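Local coordinates for UPF0311 protein RPA1785 (Rhodopseudomonas palustris, PDB 3C5O) that is of unknown function but folds as a beta-barrel, copies of which pack together in the crystal as a possible tetramer, at the interface of chains A and B and the interface of chains A and C. Numbering follows the deposited sequence. Chains: chain A/B/C, UPF0311 protein RPA1785.

Contact 1: the interface of chains A and B. Residues chain A 55, 73-74, 85; chain B 35, 57, 59, 73.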
# COMPACT_ATOMS: atom_id res chain seq x y z
N PHE A 55 -12.65 2.76 -17.12
CA PHE A 55 -11.54 1.84 -16.84
C PHE A 55 -11.35 1.74 -15.35
O PHE A 55 -11.94 2.50 -14.58
CB PHE A 55 -10.25 2.27 -17.54
CG PHE A 55 -9.79 3.67 -17.16
CD1 PHE A 55 -9.17 3.91 -15.94
CD2 PHE A 55 -9.99 4.73 -18.03
CE1 PHE A 55 -8.77 5.19 -15.57
CE2 PHE A 55 -9.57 6.02 -17.68
CZ PHE A 55 -8.97 6.26 -16.45
N LYS A 73 -9.79 1.43 -7.75
CA LYS A 73 -8.97 2.49 -8.31
C LYS A 73 -9.52 2.86 -9.67
O LYS A 73 -9.56 2.03 -10.57
CB LYS A 73 -7.50 2.07 -8.39
CG LYS A 73 -6.89 1.85 -7.04
CD LYS A 73 -5.58 1.10 -7.10
CE LYS A 73 -4.96 1.10 -5.71
NZ LYS A 73 -3.50 1.41 -5.73
N TYR A 74 -9.98 4.10 -9.80
CA TYR A 74 -10.57 4.58 -11.05
C TYR A 74 -10.43 6.10 -11.18
O TYR A 74 -9.67 6.71 -10.44
CB TYR A 74 -12.03 4.14 -11.15
CG TYR A 74 -12.89 4.54 -9.97
CD1 TYR A 74 -13.70 5.67 -10.02
CD2 TYR A 74 -12.92 3.77 -8.82
CE1 TYR A 74 -14.49 6.02 -8.94
CE2 TYR A 74 -13.71 4.11 -7.75
CZ TYR A 74 -14.49 5.23 -7.82
OH TYR A 74 -15.27 5.55 -6.73
N TYR A 85 -8.23 11.24 -10.07
CA TYR A 85 -7.93 9.88 -9.72
C TYR A 85 -8.50 9.53 -8.34
O TYR A 85 -8.30 10.28 -7.37
CB TYR A 85 -6.40 9.72 -9.72
CG TYR A 85 -5.88 8.45 -9.10
CD1 TYR A 85 -6.30 7.19 -9.57
CD2 TYR A 85 -4.98 8.50 -8.05
CE1 TYR A 85 -5.83 6.02 -9.00
CE2 TYR A 85 -4.50 7.33 -7.48
CZ TYR A 85 -4.92 6.10 -7.96
OH TYR A 85 -4.43 4.94 -7.39
N ILE B 35 -2.90 7.69 -15.96
CA ILE B 35 -3.49 6.35 -15.91
C ILE B 35 -3.62 5.77 -17.32
O ILE B 35 -4.13 6.44 -18.23
CB ILE B 35 -4.85 6.32 -15.20
CG1 ILE B 35 -4.75 6.98 -13.83
CG2 ILE B 35 -5.30 4.87 -15.03
CD1 ILE B 35 -6.04 7.53 -13.33
N ALA B 57 -5.54 -1.25 -15.22
CA ALA B 57 -4.86 -0.04 -15.62
C ALA B 57 -3.51 0.02 -14.96
O ALA B 57 -3.29 -0.65 -13.95
CB ALA B 57 -5.69 1.20 -15.24
N PHE B 59 -1.43 2.70 -12.98
CA PHE B 59 -1.52 4.00 -12.31
C PHE B 59 -0.12 4.51 -12.08
O PHE B 59 0.68 3.89 -11.38
CB PHE B 59 -2.30 3.82 -11.01
CG PHE B 59 -3.62 3.14 -11.22
CD1 PHE B 59 -4.77 3.91 -11.46
CD2 PHE B 59 -3.72 1.75 -11.20
CE1 PHE B 59 -6.00 3.31 -11.67
CE2 PHE B 59 -4.98 1.11 -11.42
CZ PHE B 59 -6.11 1.92 -11.65
N LYS B 73 -2.47 -2.98 -12.11
CA LYS B 73 -3.29 -4.01 -11.53
C LYS B 73 -4.22 -4.52 -12.61
O LYS B 73 -4.95 -3.77 -13.22
CB LYS B 73 -4.08 -3.46 -10.35
CG LYS B 73 -3.19 -3.04 -9.20
CD LYS B 73 -3.95 -2.48 -8.02
CE LYS B 73 -2.92 -1.91 -7.02
NZ LYS B 73 -3.48 -1.75 -5.65
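Two beta-barrels meet here: side chains from strands 68-78 and 83-93 of chain A, with A:Phe55 from a loop, meet side chains from strands 32-45, 57-62 and 68-78 of chain B. The ring of B:Phe59 is the centre of the patch. A:Lys73 lays its CB over one face of that ring near the far rim, 3.5 Å from CZ of B:Phe59. On the same side but beyond the rim sits CE1 of A:Tyr85, 3.4 Å from CD1 of B:Phe59; the two side chains cross at about a right angle, while their ring planes are inclined by about 39°. Chi1 of 167° swings the ring of A:Tyr85 opposite its backbone N and toward chain B. B:Ile35 divides its branches between two rings: CG2 meets CE1 of A:Phe55 at 3.5 Å, approaching the rim from one side, while CD1 lies 3.8 Å from CD1 of A:Tyr85. Replacing B:Phe59 by alanine is likely to leave CB of A:Lys73 and CE1 of A:Tyr85 without their aromatic partner and open a gap between the two chains. Beside this apolar cluster, A:Lys73 and B:Lys73 bring their NZ atoms within 3.2 Å of each other. A bend at chi4 (-135°) turns the amine end, NZ, of A:Lys73, whereas B:Lys73 is extended. One amine may be neutral, or an anion or water beside both may offset the charge, which the structure alone does not show. The pairing is that of the deposited assembly and may not be the biological one. The equivalent lysines face each other about its two-fold relation, flanked by the strands, and the loop of A:Phe55, that carry the aromatic cluster.

Contact 2: the interface of chains A and C. Residues chain A 120, 132-134; chain C 63, 65, 67, 91.
The end of the 3-10 helix 126-132, the loop following it and strand 114-122 of chain A meet the loop that joins strands 57-62 and 68-78 of chain C, together with strand 83-93. C:Arg63 reaches across with an extended chain, and its terminal nitrogen NH1 donates a hydrogen bond to the backbone O of A:Met132 (a selenomethionine), at 3.0 Å. The donor stands 41° out of the carbonyl plane, and the bond is bent, with 140° at the hydrogen. A:Met132 is the last residue of the 3-10 helix, so the guanidinium may serve as a C-terminal cap. The same NH1 contacts water 1, which lies at the edge of the guanidinium in its plane and also pairs with NE2 of A:Gln133 at 3.1 Å; the water's link to ND2 of C:Asn65 is weak. CD2 of C:Leu67 rests 3.7 Å above one guanidinium face, toward the rim, and may limit its tilt. Within chain C, OD1 of C:Asn65 accepts the backbone N of C:Leu67 at 3.3 Å, which is likely to steady the loop. Chi1 of C:Ile91 (68°) places CG1 between the backbone N and the carbonyl carbon, directing CD1 to the A:Gln133 backbone and within 3.8 Å of CA of A:Tyr134. A:Arg120 approaches C:Arg63 from the opposite direction, a like charge that may slightly weaken the attraction here. The site joins a loop of one barrel to a helix end of another in the deposited assembly, and may help to hold it together.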
# COMPACT_ATOMS: atom_id res chain seq x y z
N ARG A 120 -9.95 8.52 -1.52
CA ARG A 120 -8.81 9.41 -1.49
C ARG A 120 -8.57 9.84 -2.92
O ARG A 120 -8.55 9.01 -3.82
CB ARG A 120 -7.60 8.67 -0.91
CG ARG A 120 -6.36 9.52 -0.72
CD ARG A 120 -5.17 8.60 -0.44
NE ARG A 120 -3.90 9.31 -0.27
CZ ARG A 120 -3.15 9.75 -1.28
NH1 ARG A 120 -3.53 9.57 -2.55
NH2 ARG A 120 -2.01 10.38 -1.01
N MSE A 132 -7.54 16.94 -1.99
CA MSE A 132 -6.33 16.30 -1.41
C MSE A 132 -5.93 16.92 -0.10
O MSE A 132 -4.88 16.58 0.45
CB MSE A 132 -5.13 16.37 -2.36
CG MSE A 132 -5.46 16.83 -3.79
SE MSE A 132 -3.87 16.94 -4.93
CE MSE A 132 -3.62 15.11 -5.22
N GLN A 133 -6.75 17.81 0.43
CA GLN A 133 -6.36 18.50 1.67
C GLN A 133 -7.30 18.19 2.84
O GLN A 133 -7.10 18.67 3.95
CB GLN A 133 -6.20 20.01 1.43
CG GLN A 133 -5.23 20.27 0.23
CD GLN A 133 -5.05 21.73 -0.12
OE1 GLN A 133 -5.81 22.57 0.33
NE2 GLN A 133 -4.04 22.03 -0.95
N TYR A 134 -8.27 17.32 2.56
CA TYR A 134 -9.23 16.87 3.56
C TYR A 134 -9.31 15.37 3.45
O TYR A 134 -8.96 14.79 2.41
CB TYR A 134 -10.61 17.46 3.28
CG TYR A 134 -10.69 18.95 3.57
CD1 TYR A 134 -11.14 19.41 4.80
CD2 TYR A 134 -10.27 19.90 2.63
CE1 TYR A 134 -11.20 20.77 5.10
CE2 TYR A 134 -10.32 21.26 2.91
CZ TYR A 134 -10.80 21.69 4.15
OH TYR A 134 -10.87 23.04 4.45
N ARG C 63 4.64 17.59 2.30
CA ARG C 63 4.43 18.20 0.98
C ARG C 63 5.08 19.59 0.93
O ARG C 63 5.24 20.23 1.98
CB ARG C 63 2.93 18.29 0.66
CG ARG C 63 2.17 16.95 0.57
CD ARG C 63 0.77 17.10 -0.03
NE ARG C 63 0.04 15.84 -0.03
CZ ARG C 63 -1.27 15.69 -0.24
NH1 ARG C 63 -2.04 16.74 -0.48
NH2 ARG C 63 -1.80 14.48 -0.20
N ASN C 65 3.87 22.36 0.37
CA ASN C 65 3.01 23.41 0.92
C ASN C 65 2.86 23.29 2.44
O ASN C 65 1.98 23.91 3.03
CB ASN C 65 1.64 23.38 0.25
CG ASN C 65 0.90 22.08 0.48
OD1 ASN C 65 1.45 21.13 1.05
ND2 ASN C 65 -0.35 22.02 0.04
N LEU C 67 2.18 20.64 4.21
CA LEU C 67 1.17 19.68 4.62
C LEU C 67 1.79 18.31 4.90
O LEU C 67 2.76 17.91 4.25
CB LEU C 67 0.08 19.55 3.55
CG LEU C 67 -1.05 18.56 3.85
CD1 LEU C 67 -2.31 18.93 3.07
CD2 LEU C 67 -0.62 17.14 3.54
N ILE C 91 -3.85 13.17 7.51
CA ILE C 91 -3.27 14.44 7.14
C ILE C 91 -3.45 15.49 8.21
O ILE C 91 -4.45 15.49 8.93
CB ILE C 91 -3.75 14.94 5.75
CG1 ILE C 91 -5.21 15.32 5.74
CG2 ILE C 91 -3.57 13.87 4.68
CD1 ILE C 91 -5.64 15.82 4.37
O HOH W 1 -2.04 19.71 -1.42

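Contact 1 and contact 2 lie about 21 Å apart, measured between the centres of their C-alpha atoms, and join chain A to different neighbours. They draw on common elements: strand 83-93 supplies A:Tyr85 to contact 1 and C:Ile91 to contact 2, and the loop used in contact 2 connects strands 57-62 and 68-78, both used in contact 1. Contact 1 is chiefly apolar, contact 2 polar and partly water-mediated. Since each belongs to a two-fold interface, every copy can offer both surfaces, a pattern that would suit the four-chain deposited assembly, although the structure alone does not show that this is the form in solution.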